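Long-range contacts in phosphodiesterase (Candida albicans, PDB 6CPU), which belongs to the phosphodiesterases of the HD clan, a largely helical metalloenzyme family, and holds a zinc and a magnesium ion: residues Phe220-Leu225 with Asn275-Val280; Ser37-Ser42 with Leu225-Leu230; Gln210-Val215 with Val234-Asp239; Asn269-His274 with Val351-Thr356; Ala477-Arg482 with Asp509-Glu514. All coordinates share one frame; numbering follows the deposited sequence.

Contact 1: Phe220-Leu225 with Asn275-Val280; sequences FPAHNL and NFRHAV. With ZN (zinc ion), chain B.
Arg-277 reaches across to Ala-222 and Leu-225 and carries the polar half of this contact. Its NH2 donates to Leu-225 O at 2.8 Å, nearly straight at 173°, with the oxygen in the guanidinium plane and the donor in the carbonyl plane. NE donates to Ala-222 O at 2.9 Å, from above the carbonyl plane and with a more bent N-H. Leu-225 N, closing the 3-10 turn, comes to that same oxygen from the opposite face, which gives it two donors. A second bond from NE, to Leu-225 O, is weak. The Arg-277 chain runs extended to CD and bends at chi3 (-62°), turning NE to the turn. NH2 also forms a salt bridge with Glu-39.

The van der Waals contacts are sparser. Ala-222 CB lies 3.8 Å from Arg-277 CG, His-223 ND1 is 3.9 Å from Arg-277 CD, and Phe-220 CZ meets Val-280 CG1 at 4.2 Å.

On the helix itself, Asn-275 is the N-cap: its OD1 accepts from His-278 N at 3.1 Å. His-278 NE2 binds zinc at 2.2 Å, along with His-349, Asp-350, Asp-462 and two waters.

The loop 220-225, joining helices 205-216 and 227-242, thus packs on the first turn of helix 276-292, with Trp-476 of helix 470-495 touching Ala-222 and Arg-277, and Leu-230 of helix 227-242 packing on Arg-277 and Val-280.

Contact 2: Ser37-Ser42 with Leu225-Leu230; sequences STETDS and LSNDDL
Asn-227 sits directly against the backbone of Ser-37 and Thr-38. Its ND2 comes within 2.7 Å of Thr-38 O, but the N-H is badly bent, at 119°, so the bond is weak. Asn-269 ND2 donates to that oxygen too. Behind the amide, Asn-227 CB rests 3.6 Å from Ser-37 O. One residue on, Asp-228 OD1 touches Ser-37 CB at 3.4 Å; this is a van der Waals contact, and the carboxylate is salt-bridged to Arg-264.

Three waters fill in the next shell. One gives protons to Ser-37 O and to Glu-39 OE2, the latter at 2.6 Å, and accepts from Asn-227 N. Another links Ser-37 O to Asp-228 N, so the Ser-37 carbonyl serves two of the first N-H groups of the helix through water. A third spans Glu-39 OE1 and Asn-227 ND2. The Glu-39 chain bends at chi2 (-66°), bringing CD round to the amide side, and OE2 is also paired with Arg-277.

Further out, the helix start is fixed by its own side chains. Asp-229 N donates to Ser-226 OG at 2.9 Å, almost straight, and Ser-226 N donates back to Asp-229 OD2 at 3.0 Å. Arg-207 holds that same carboxylate oxygen. This reciprocal pair is a capping box, which opens helix 227-242 where the loop 37-42 lies against it.

Contact 3: Gln210-Val215 with Val234-Asp239; sequences QLCYAV and VYLMID
Helices 205-216 and 227-242, joined by a short loop, pack here as a neighbouring pair in the helical fold, with Leu-236 pressed on Leu-211, Cys-212 and Val-215, and Met-237 on Val-215. The axes of the two segments pass 10.1 Å apart and cross at -65°, so the interface is a short patch.

Leu-236 does most of the work. Its CG stands anti to the carbonyl carbon (chi1 -71°), and CD1 is laid on the backbone of the other helix, 3.7 Å from Cys-212 N and about as close to the carbonyl carbon of Leu-211. Around that methyl stand Leu-211 CB at 4.2 Å and, a turn further on, Val-215 CG2 at 4.3 Å. The second branch joins in at the sulfur: Cys-212 SG is 3.9 Å from both CD1 and CD2 of Leu-236.

Met-237 takes the other flank: its CG meets Val-215 CG1 at 3.7 Å, and SD lies 4.0 Å from the same methyl. No hydrogen bond spans the pair.

Helix 276-292 closes one side through Phe-287, which touches both Val-215 and Met-237, while helix 253-264 packs on helix 227-242 through Val-234 and Tyr-235.

Contact 4: Asn269-His274 with Val351-Thr356; sequences NGNPFH and VGHPGT
His-274 lies face to face with His-353, and its side chain can be followed outward atom by atom. CB sits over the His-353 ring, 3.6 Å from its centroid and 16° off the normal, a CH-pi contact. CG, anti to the carbonyl carbon (chi1 -69°), comes over the middle of the same ring, 3.5 Å from His-353 NE2. ND1 meets His-353 CE1 at 3.4 Å and is hydrogen-bonded by Glu-483 of helix 470-495. CD2 lies over the NE2 and CD2 side of the His-353 ring, and at the tip CE1 and NE2 still look onto His-353 NE2. The ring planes of His-274 and His-353 are 4° apart, an offset stack. Phe-273 CD2 sits over the opposite face of His-274, which is therefore sandwiched.

Next to the stack, Asn-271 ND2 donates to two carbonyls, His-353 O at 2.8 Å and His-274 O at 2.9 Å, reaching each from above its carbonyl plane. A water gives protons to the same two oxygens, so each accepts both an amide N-H and a water. Asn-271 OD1 is taken by Arg-127. Gly-355 N bonds to His-353 ND1 in the ring plane at 3.1 Å, fixing the rotation of that imidazole.

The chemistry is consistent with a well-held pair of stacked imidazoles beside the metal site: the His-274 side chain is about 4 Å from zinc and the His-353 side chain about 4 Å from magnesium.

Contact 5: Ala477-Arg482 with Asp509-Glu514; sequences AMVLSR and DDVPHE
Met-478, Val-479 and Arg-482 project from one flank of helix 470-495 onto Val-511, Pro-512 and the Asp-509 carbonyl, in the loop that leads to the N-cap Glu-514 of helix 515-521. It is packing of a long helix against the connection that follows it in the chain.

Met-478 crosses Pro-512 at about a right angle. Its chain is extended beyond CG, which carries the sulfur out so that SD lies 3.6 Å from Pro-512 CD and CE 3.7 Å from the same carbon; Val-511 CG1 is a looser neighbour of SD at 4.4 Å.

Val-479 and Val-511 also cross at roughly a right angle, and they meet through one methyl each, CG1 and CG2, at 3.5 Å. Val-511 CG2 then turns to Arg-482, whose NH1 is 4.0 Å away, with the two side chains oblique to one another.

Arg-482, one turn along the helix from Met-478, stays extended from CG to NE and so spans the gap to the loop backbone. NH2 donates to Asp-509 O at 2.7 Å, with an N-H...O angle of 151° and the oxygen 19° out of the guanidinium plane. The carboxylate of Asp-509 turns away, so the arginine grips the main chain. A water lying in the guanidinium plane completes the grip: it accepts from Arg-482 NH1 at 3.0 Å and donates to Asp-509 O at 3.2 Å.

In the fold
From the N terminus, contact 2 opens first and makes the longest closure, bringing 37-42 back to the start of helix 227-242 over 182 intervening residues. Contact 3 closes a short loop between helices 205-216 and 227-242, and contact 1 ties the loop between those two helices to helix 276-292. Contacts 1, 2 and 3 all cross one another, and contacts 1 and 2 share Leu-225. Contact 1 also crosses contact 4, which joins the loop before helix 276-292 to the one after helix 336-348. None nests. Contact 5 comes last in series, yet touches contact 4 through Pro-272 and Phe-273 and contact 1 through His-223.

Contact 1: Phe220-Leu225 with Asn275-Val280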
# COMPACT_ATOMS: atom_id res chain seq x y z
N PHE A 220 7.10 14.90 4.96
CA PHE A 220 6.68 14.36 3.68
C PHE A 220 5.22 14.73 3.44
O PHE A 220 4.35 14.28 4.19
CB PHE A 220 6.87 12.85 3.70
CG PHE A 220 6.56 12.16 2.38
CD1 PHE A 220 7.21 12.54 1.22
CD2 PHE A 220 5.65 11.11 2.33
CE1 PHE A 220 6.93 11.90 0.01
CE2 PHE A 220 5.38 10.47 1.13
CZ PHE A 220 6.02 10.86 -0.03
N PRO A 221 4.95 15.55 2.40
CA PRO A 221 3.62 16.12 2.23
C PRO A 221 2.67 15.14 1.54
O PRO A 221 2.04 15.48 0.53
CB PRO A 221 3.88 17.33 1.34
CG PRO A 221 4.99 16.88 0.46
CD PRO A 221 5.87 16.01 1.33
N ALA A 222 2.53 13.94 2.12
CA ALA A 222 1.79 12.85 1.48
C ALA A 222 0.41 13.26 1.02
O ALA A 222 -0.04 12.83 -0.04
CB ALA A 222 1.68 11.67 2.44
N HIS A 223 -0.27 14.11 1.79
CA HIS A 223 -1.65 14.46 1.48
C HIS A 223 -1.82 15.44 0.33
O HIS A 223 -2.92 15.61 -0.17
CB HIS A 223 -2.37 14.96 2.73
CG HIS A 223 -2.30 13.99 3.85
ND1 HIS A 223 -3.08 12.86 3.91
CD2 HIS A 223 -1.49 13.95 4.93
CE1 HIS A 223 -2.77 12.17 4.99
NE2 HIS A 223 -1.81 12.81 5.63
N ASN A 224 -0.73 16.06 -0.08
CA ASN A 224 -0.72 16.92 -1.25
C ASN A 224 -0.22 16.19 -2.49
O ASN A 224 -0.07 16.81 -3.53
CB ASN A 224 0.17 18.12 -0.99
CG ASN A 224 -0.24 18.87 0.26
OD1 ASN A 224 0.41 18.79 1.30
ND2 ASN A 224 -1.38 19.54 0.17
N LEU A 225 0.04 14.89 -2.38
CA LEU A 225 0.53 14.12 -3.52
C LEU A 225 -0.56 13.18 -4.01
O LEU A 225 -1.20 12.49 -3.21
CB LEU A 225 1.78 13.32 -3.15
CG LEU A 225 2.95 14.12 -2.57
CD1 LEU A 225 4.03 13.16 -2.14
CD2 LEU A 225 3.48 15.13 -3.58
N ASN A 275 -4.20 3.00 2.70
CA ASN A 275 -4.20 3.03 1.24
C ASN A 275 -2.77 3.12 0.73
O ASN A 275 -1.83 2.97 1.51
CB ASN A 275 -5.05 4.19 0.74
CG ASN A 275 -4.61 5.52 1.32
OD1 ASN A 275 -3.47 5.69 1.71
ND2 ASN A 275 -5.53 6.44 1.39
N PHE A 276 -2.61 3.30 -0.57
CA PHE A 276 -1.27 3.35 -1.17
C PHE A 276 -0.47 4.54 -0.61
O PHE A 276 0.74 4.43 -0.42
CB PHE A 276 -1.42 3.46 -2.67
CG PHE A 276 -0.13 3.50 -3.41
CD1 PHE A 276 0.76 2.45 -3.33
CD2 PHE A 276 0.15 4.57 -4.26
CE1 PHE A 276 1.95 2.49 -4.04
CE2 PHE A 276 1.34 4.60 -4.98
CZ PHE A 276 2.23 3.56 -4.87
N ARG A 277 -1.15 5.64 -0.32
CA ARG A 277 -0.49 6.82 0.27
C ARG A 277 0.21 6.48 1.60
O ARG A 277 1.34 6.92 1.83
CB ARG A 277 -1.46 8.00 0.41
CG ARG A 277 -0.90 9.25 1.08
CD ARG A 277 -1.87 10.43 1.07
NE ARG A 277 -2.16 10.83 -0.30
CZ ARG A 277 -3.24 10.49 -1.00
NH1 ARG A 277 -4.24 9.79 -0.46
NH2 ARG A 277 -3.33 10.88 -2.26
N HIS A 278 -0.45 5.69 2.45
CA HIS A 278 0.14 5.21 3.72
C HIS A 278 1.36 4.35 3.47
O HIS A 278 2.38 4.50 4.13
CB HIS A 278 -0.89 4.45 4.59
CG HIS A 278 -0.30 3.72 5.76
ND1 HIS A 278 0.35 4.35 6.80
CD2 HIS A 278 -0.27 2.39 6.06
CE1 HIS A 278 0.76 3.45 7.68
NE2 HIS A 278 0.39 2.25 7.26
N ALA A 279 1.25 3.42 2.51
CA ALA A 279 2.38 2.57 2.16
C ALA A 279 3.60 3.39 1.75
O ALA A 279 4.74 3.10 2.18
CB ALA A 279 1.99 1.60 1.05
N VAL A 280 3.36 4.38 0.90
CA VAL A 280 4.44 5.21 0.38
C VAL A 280 5.02 6.10 1.51
O VAL A 280 6.22 6.28 1.59
CB VAL A 280 3.98 6.04 -0.83
CG1 VAL A 280 5.11 6.95 -1.30
CG2 VAL A 280 3.54 5.10 -1.97
ZN ZN B . 0.72 0.26 8.09
O HOH W 1 -0.90 0.90 9.46
O HOH W 2 0.70 -1.57 9.25

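Contact 2: Ser37-Ser42 with Leu225-Leu230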
# COMPACT_ATOMS: atom_id res chain seq x y z
N SER A 37 -5.77 5.74 -9.79
CA SER A 37 -5.21 7.08 -9.65
C SER A 37 -6.09 7.97 -8.77
O SER A 37 -5.64 9.04 -8.33
CB SER A 37 -5.04 7.75 -11.00
OG SER A 37 -6.31 8.10 -11.53
N THR A 38 -7.32 7.53 -8.53
CA THR A 38 -8.33 8.33 -7.80
C THR A 38 -8.27 8.09 -6.30
O THR A 38 -7.48 7.26 -5.82
CB THR A 38 -9.76 8.00 -8.30
OG1 THR A 38 -10.14 6.70 -7.83
CG2 THR A 38 -9.85 8.04 -9.83
N GLU A 39 -9.12 8.81 -5.56
CA GLU A 39 -9.17 8.67 -4.11
C GLU A 39 -10.39 7.86 -3.65
O GLU A 39 -10.71 7.85 -2.46
CB GLU A 39 -9.20 10.05 -3.46
CG GLU A 39 -7.96 10.88 -3.71
CD GLU A 39 -6.70 10.30 -3.08
OE1 GLU A 39 -6.76 9.72 -1.98
OE2 GLU A 39 -5.62 10.45 -3.69
N THR A 40 -11.05 7.16 -4.56
CA THR A 40 -12.29 6.45 -4.24
C THR A 40 -12.23 5.02 -4.77
O THR A 40 -11.61 4.77 -5.81
CB THR A 40 -13.50 7.19 -4.85
OG1 THR A 40 -13.29 7.41 -6.25
CG2 THR A 40 -13.70 8.55 -4.17
N ASP A 41 -12.87 4.09 -4.07
CA ASP A 41 -13.02 2.70 -4.56
C ASP A 41 -13.83 2.70 -5.86
O ASP A 41 -14.79 3.46 -5.97
CB ASP A 41 -13.76 1.81 -3.55
CG ASP A 41 -13.06 1.70 -2.21
OD1 ASP A 41 -11.83 1.49 -2.18
OD2 ASP A 41 -13.77 1.80 -1.16
N SER A 42 -13.48 1.84 -6.82
CA SER A 42 -14.37 1.57 -7.95
C SER A 42 -15.64 0.99 -7.35
O SER A 42 -15.58 0.05 -6.57
CB SER A 42 -13.74 0.59 -8.94
OG SER A 42 -14.49 0.53 -10.14
N LEU A 225 0.04 14.89 -2.38
CA LEU A 225 0.53 14.12 -3.52
C LEU A 225 -0.56 13.18 -4.01
O LEU A 225 -1.20 12.49 -3.21
CB LEU A 225 1.78 13.32 -3.15
CG LEU A 225 2.95 14.12 -2.57
CD1 LEU A 225 4.03 13.16 -2.14
CD2 LEU A 225 3.48 15.13 -3.58
N SER A 226 -0.79 13.19 -5.31
CA SER A 226 -1.76 12.30 -5.92
C SER A 226 -1.23 10.86 -5.92
O SER A 226 -0.03 10.62 -5.74
CB SER A 226 -2.03 12.74 -7.35
OG SER A 226 -0.90 12.51 -8.18
N ASN A 227 -2.13 9.91 -6.15
CA ASN A 227 -1.72 8.53 -6.32
C ASN A 227 -0.76 8.34 -7.51
O ASN A 227 0.08 7.44 -7.48
CB ASN A 227 -2.93 7.60 -6.40
CG ASN A 227 -3.58 7.38 -5.05
OD1 ASN A 227 -2.89 7.28 -4.04
ND2 ASN A 227 -4.89 7.28 -5.03
N ASP A 228 -0.86 9.19 -8.53
CA ASP A 228 0.12 9.18 -9.62
C ASP A 228 1.49 9.71 -9.16
O ASP A 228 2.52 9.07 -9.41
CB ASP A 228 -0.36 9.98 -10.83
CG ASP A 228 -1.44 9.27 -11.65
OD1 ASP A 228 -1.70 8.05 -11.47
OD2 ASP A 228 -2.02 9.93 -12.55
N ASP A 229 1.51 10.86 -8.48
CA ASP A 229 2.75 11.38 -7.90
C ASP A 229 3.40 10.32 -7.02
O ASP A 229 4.62 10.15 -7.01
CB ASP A 229 2.49 12.58 -6.98
CG ASP A 229 2.02 13.84 -7.69
OD1 ASP A 229 2.41 14.11 -8.86
OD2 ASP A 229 1.28 14.61 -7.01
N LEU A 230 2.58 9.63 -6.23
CA LEU A 230 3.08 8.65 -5.27
C LEU A 230 3.79 7.48 -5.94
O LEU A 230 4.79 6.96 -5.42
CB LEU A 230 1.95 8.18 -4.35
CG LEU A 230 1.50 9.26 -3.36
CD1 LEU A 230 0.09 8.98 -2.83
CD2 LEU A 230 2.50 9.44 -2.21
O HOH W 3 -4.93 10.65 -6.24
O HOH W 4 -3.44 10.43 -9.21
O HOH W 5 -6.39 6.86 -2.29

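Contact 3: Gln210-Val215 with Val234-Asp239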
# COMPACT_ATOMS: atom_id res chain seq x y z
N GLN A 210 10.00 18.29 -8.37
CA GLN A 210 9.32 18.59 -7.12
C GLN A 210 9.19 17.34 -6.25
O GLN A 210 9.35 17.40 -5.03
CB GLN A 210 7.94 19.19 -7.36
CG GLN A 210 7.98 20.60 -7.92
CD GLN A 210 6.63 21.14 -8.31
OE1 GLN A 210 5.71 20.39 -8.65
NE2 GLN A 210 6.50 22.46 -8.27
N LEU A 211 8.91 16.21 -6.88
CA LEU A 211 8.76 14.96 -6.14
C LEU A 211 10.08 14.50 -5.53
O LEU A 211 10.08 13.94 -4.42
CB LEU A 211 8.12 13.87 -7.03
CG LEU A 211 6.69 14.20 -7.47
CD1 LEU A 211 6.11 13.11 -8.37
CD2 LEU A 211 5.74 14.50 -6.31
N CYS A 212 11.20 14.76 -6.20
CA CYS A 212 12.52 14.49 -5.63
C CYS A 212 12.68 15.22 -4.29
O CYS A 212 13.03 14.60 -3.29
CB CYS A 212 13.63 14.93 -6.58
SG CYS A 212 13.78 13.96 -8.09
N TYR A 213 12.39 16.51 -4.29
CA TYR A 213 12.48 17.33 -3.06
C TYR A 213 11.44 16.97 -2.01
O TYR A 213 11.74 17.03 -0.83
CB TYR A 213 12.42 18.83 -3.37
CG TYR A 213 13.71 19.34 -3.95
CD1 TYR A 213 13.91 19.41 -5.33
CD2 TYR A 213 14.76 19.71 -3.11
CE1 TYR A 213 15.11 19.84 -5.86
CE2 TYR A 213 15.97 20.14 -3.63
CZ TYR A 213 16.13 20.22 -5.00
OH TYR A 213 17.34 20.65 -5.52
N ALA A 214 10.22 16.61 -2.43
CA ALA A 214 9.22 16.07 -1.49
C ALA A 214 9.77 14.82 -0.77
O ALA A 214 9.76 14.74 0.46
CB ALA A 214 7.90 15.77 -2.20
N VAL A 215 10.28 13.86 -1.54
CA VAL A 215 10.92 12.68 -0.97
C VAL A 215 12.06 13.09 -0.01
O VAL A 215 12.32 12.42 0.99
CB VAL A 215 11.43 11.75 -2.08
CG1 VAL A 215 12.36 10.68 -1.54
CG2 VAL A 215 10.24 11.08 -2.78
N VAL A 234 7.73 6.35 -5.21
CA VAL A 234 8.23 5.01 -4.97
C VAL A 234 9.39 4.69 -5.93
O VAL A 234 10.40 4.14 -5.52
CB VAL A 234 7.12 3.95 -5.12
CG1 VAL A 234 7.70 2.55 -4.97
CG2 VAL A 234 6.03 4.16 -4.09
N TYR A 235 9.23 5.05 -7.20
CA TYR A 235 10.28 4.82 -8.18
C TYR A 235 11.59 5.50 -7.75
O TYR A 235 12.65 4.89 -7.77
CB TYR A 235 9.84 5.29 -9.58
CG TYR A 235 11.00 5.58 -10.50
CD1 TYR A 235 11.79 4.55 -11.00
CD2 TYR A 235 11.35 6.89 -10.82
CE1 TYR A 235 12.89 4.82 -11.82
CE2 TYR A 235 12.43 7.16 -11.65
CZ TYR A 235 13.19 6.13 -12.14
OH TYR A 235 14.27 6.43 -12.96
N LEU A 236 11.50 6.76 -7.33
CA LEU A 236 12.69 7.50 -6.88
C LEU A 236 13.42 6.77 -5.76
O LEU A 236 14.64 6.59 -5.81
CB LEU A 236 12.30 8.90 -6.41
CG LEU A 236 11.87 9.86 -7.51
CD1 LEU A 236 11.30 11.14 -6.91
CD2 LEU A 236 13.02 10.16 -8.46
N MET A 237 12.67 6.30 -4.78
CA MET A 237 13.26 5.64 -3.62
C MET A 237 13.81 4.25 -3.89
O MET A 237 14.92 3.92 -3.46
CB MET A 237 12.25 5.62 -2.48
CG MET A 237 12.03 7.00 -1.93
SD MET A 237 10.90 7.05 -0.54
CE MET A 237 9.31 7.07 -1.37
N ILE A 238 13.05 3.43 -4.61
CA ILE A 238 13.50 2.08 -4.91
C ILE A 238 14.64 2.05 -5.93
O ILE A 238 15.60 1.29 -5.77
CB ILE A 238 12.34 1.17 -5.36
CG1 ILE A 238 11.27 1.10 -4.26
CG2 ILE A 238 12.84 -0.21 -5.72
CD1 ILE A 238 11.67 0.36 -3.00
N ASP A 239 14.55 2.86 -6.98
CA ASP A 239 15.64 2.94 -7.97
C ASP A 239 16.94 3.33 -7.27
O ASP A 239 17.99 2.72 -7.52
CB ASP A 239 15.30 3.94 -9.08
CG ASP A 239 16.29 3.90 -10.24
OD1 ASP A 239 16.89 2.85 -10.51
OD2 ASP A 239 16.45 4.94 -10.91

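Contact 4: Asn269-His274 with Val351-Thr356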
# COMPACT_ATOMS: atom_id res chain seq x y z
N ASN A 269 -8.17 2.12 -2.71
CA ASN A 269 -8.08 3.57 -2.82
C ASN A 269 -9.05 4.31 -1.95
O ASN A 269 -8.79 5.44 -1.57
CB ASN A 269 -8.37 4.02 -4.24
CG ASN A 269 -7.33 3.56 -5.20
OD1 ASN A 269 -7.21 2.36 -5.45
ND2 ASN A 269 -6.56 4.50 -5.73
N GLY A 270 -10.19 3.69 -1.68
CA GLY A 270 -11.19 4.29 -0.79
C GLY A 270 -10.94 4.15 0.69
O GLY A 270 -11.73 4.65 1.50
N ASN A 271 -9.87 3.44 1.09
CA ASN A 271 -9.53 3.39 2.50
C ASN A 271 -9.06 4.79 2.89
O ASN A 271 -8.18 5.34 2.23
CB ASN A 271 -8.42 2.39 2.82
CG ASN A 271 -8.87 0.92 2.72
OD1 ASN A 271 -10.02 0.60 2.43
ND2 ASN A 271 -7.95 0.05 2.98
N PRO A 272 -9.63 5.37 3.96
CA PRO A 272 -9.13 6.71 4.30
C PRO A 272 -7.67 6.72 4.75
O PRO A 272 -6.93 7.66 4.42
CB PRO A 272 -10.07 7.18 5.42
CG PRO A 272 -11.32 6.41 5.19
CD PRO A 272 -10.85 5.05 4.73
N PHE A 273 -7.25 5.70 5.50
CA PHE A 273 -5.90 5.64 6.01
C PHE A 273 -5.00 4.58 5.36
O PHE A 273 -3.94 4.92 4.84
CB PHE A 273 -5.90 5.39 7.52
CG PHE A 273 -4.54 5.47 8.14
CD1 PHE A 273 -4.08 6.67 8.63
CD2 PHE A 273 -3.73 4.35 8.24
CE1 PHE A 273 -2.84 6.76 9.21
CE2 PHE A 273 -2.48 4.44 8.81
CZ PHE A 273 -2.03 5.65 9.31
N HIS A 274 -5.42 3.31 5.43
CA HIS A 274 -4.60 2.17 4.92
C HIS A 274 -4.69 2.00 3.41
O HIS A 274 -5.18 0.99 2.90
CB HIS A 274 -4.98 0.88 5.65
CG HIS A 274 -4.57 0.88 7.09
ND1 HIS A 274 -5.44 1.18 8.12
CD2 HIS A 274 -3.37 0.67 7.67
CE1 HIS A 274 -4.79 1.13 9.27
NE2 HIS A 274 -3.53 0.83 9.02
N VAL A 351 -0.46 -4.44 1.99
CA VAL A 351 -1.17 -4.79 0.75
C VAL A 351 -2.52 -5.46 1.02
O VAL A 351 -2.63 -6.37 1.84
CB VAL A 351 -0.35 -5.66 -0.24
CG1 VAL A 351 0.80 -4.87 -0.86
CG2 VAL A 351 0.14 -6.93 0.39
N GLY A 352 -3.54 -4.99 0.32
CA GLY A 352 -4.86 -5.62 0.38
C GLY A 352 -5.64 -5.25 1.62
O GLY A 352 -6.66 -5.83 1.88
N HIS A 353 -5.16 -4.28 2.38
CA HIS A 353 -5.78 -3.94 3.66
C HIS A 353 -7.22 -3.51 3.40
O HIS A 353 -7.44 -2.68 2.54
CB HIS A 353 -4.98 -2.82 4.34
CG HIS A 353 -5.28 -2.62 5.80
ND1 HIS A 353 -6.50 -2.19 6.24
CD2 HIS A 353 -4.49 -2.72 6.89
CE1 HIS A 353 -6.47 -2.06 7.56
NE2 HIS A 353 -5.27 -2.38 7.98
N PRO A 354 -8.21 -4.10 4.10
CA PRO A 354 -9.62 -3.85 3.81
C PRO A 354 -10.23 -2.65 4.55
O PRO A 354 -11.41 -2.36 4.38
CB PRO A 354 -10.29 -5.14 4.31
CG PRO A 354 -9.47 -5.50 5.49
CD PRO A 354 -8.06 -5.16 5.12
N GLY A 355 -9.43 -1.97 5.34
CA GLY A 355 -9.86 -0.77 6.05
C GLY A 355 -10.42 -1.06 7.45
O GLY A 355 -11.14 -0.24 8.01
N THR A 356 -10.10 -2.23 8.00
CA THR A 356 -10.54 -2.62 9.36
C THR A 356 -9.34 -2.73 10.32
O THR A 356 -8.36 -2.02 10.16
CB THR A 356 -11.39 -3.92 9.32
OG1 THR A 356 -10.59 -5.00 8.83
CG2 THR A 356 -12.58 -3.77 8.43
O HOH W 6 -5.45 -1.21 1.13

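Contact 5: Ala477-Arg482 with Asp509-Glu514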
# COMPACT_ATOMS: atom_id res chain seq x y z
N ALA A 477 -3.76 12.23 11.49
CA ALA A 477 -4.69 11.95 12.58
C ALA A 477 -6.13 12.05 12.12
O ALA A 477 -6.99 11.27 12.54
CB ALA A 477 -4.45 12.90 13.75
N MET A 478 -6.41 13.03 11.26
CA MET A 478 -7.72 13.20 10.70
C MET A 478 -8.17 12.03 9.82
O MET A 478 -9.30 11.55 9.95
CB MET A 478 -7.74 14.48 9.86
CG MET A 478 -9.01 14.69 9.08
SD MET A 478 -9.19 16.42 8.62
CE MET A 478 -10.71 16.34 7.68
N VAL A 479 -7.32 11.59 8.90
CA VAL A 479 -7.73 10.48 8.02
C VAL A 479 -7.81 9.16 8.79
O VAL A 479 -8.70 8.34 8.51
CB VAL A 479 -6.87 10.39 6.73
CG1 VAL A 479 -6.95 11.72 5.98
CG2 VAL A 479 -5.43 10.01 7.02
N LEU A 480 -6.95 8.97 9.78
CA LEU A 480 -7.02 7.80 10.66
C LEU A 480 -8.36 7.77 11.41
O LEU A 480 -8.99 6.72 11.50
CB LEU A 480 -5.83 7.75 11.64
CG LEU A 480 -5.69 6.49 12.53
CD1 LEU A 480 -5.60 5.22 11.70
CD2 LEU A 480 -4.49 6.58 13.45
N SER A 481 -8.81 8.92 11.91
CA SER A 481 -10.14 9.02 12.51
C SER A 481 -11.29 8.70 11.55
O SER A 481 -12.30 8.13 11.97
CB SER A 481 -10.36 10.41 13.13
OG SER A 481 -9.30 10.69 14.02
N ARG A 482 -11.16 9.07 10.28
CA ARG A 482 -12.21 8.75 9.32
C ARG A 482 -12.37 7.23 9.19
O ARG A 482 -13.50 6.72 9.16
CB ARG A 482 -11.94 9.34 7.93
CG ARG A 482 -12.00 10.85 7.86
CD ARG A 482 -11.52 11.32 6.51
NE ARG A 482 -11.83 12.73 6.25
CZ ARG A 482 -11.54 13.37 5.12
NH1 ARG A 482 -10.93 12.72 4.12
NH2 ARG A 482 -11.86 14.66 4.98
N ASP A 509 -14.81 15.59 2.23
CA ASP A 509 -14.16 16.83 1.82
C ASP A 509 -12.65 16.66 1.87
O ASP A 509 -12.13 15.79 2.57
CB ASP A 509 -14.58 17.99 2.72
CG ASP A 509 -16.01 18.42 2.48
OD1 ASP A 509 -16.59 18.04 1.44
OD2 ASP A 509 -16.58 19.13 3.33
N ASP A 510 -11.95 17.51 1.13
CA ASP A 510 -10.50 17.51 1.12
C ASP A 510 -9.98 17.68 2.53
O ASP A 510 -10.61 18.34 3.35
CB ASP A 510 -9.96 18.64 0.24
CG ASP A 510 -10.45 18.55 -1.19
OD1 ASP A 510 -10.81 17.43 -1.63
OD2 ASP A 510 -10.49 19.59 -1.88
N VAL A 511 -8.85 17.05 2.82
CA VAL A 511 -8.17 17.23 4.08
C VAL A 511 -7.62 18.66 4.09
O VAL A 511 -6.98 19.07 3.13
CB VAL A 511 -7.01 16.23 4.24
CG1 VAL A 511 -6.16 16.56 5.46
CG2 VAL A 511 -7.56 14.80 4.34
N PRO A 512 -7.88 19.43 5.17
CA PRO A 512 -7.39 20.82 5.17
C PRO A 512 -5.87 20.93 5.16
O PRO A 512 -5.17 20.08 5.71
CB PRO A 512 -7.95 21.39 6.48
CG PRO A 512 -9.12 20.52 6.81
CD PRO A 512 -8.72 19.15 6.35
N HIS A 513 -5.36 21.99 4.53
CA HIS A 513 -3.93 22.26 4.51
C HIS A 513 -3.41 22.76 5.86
O HIS A 513 -2.32 22.40 6.28
CB HIS A 513 -3.58 23.28 3.41
CG HIS A 513 -2.11 23.44 3.18
ND1 HIS A 513 -1.43 22.74 2.21
CD2 HIS A 513 -1.19 24.21 3.80
CE1 HIS A 513 -0.16 23.08 2.24
NE2 HIS A 513 0.02 23.97 3.20
N GLU A 514 -4.20 23.60 6.53
CA GLU A 514 -3.75 24.29 7.73
C GLU A 514 -4.25 23.61 9.00
O GLU A 514 -5.42 23.24 9.11
CB GLU A 514 -4.22 25.75 7.73
CG GLU A 514 -3.83 26.55 6.49
CD GLU A 514 -2.33 26.67 6.28
OE1 GLU A 514 -1.54 26.44 7.23
OE2 GLU A 514 -1.93 27.00 5.14
O HOH W 7 -10.20 13.59 1.37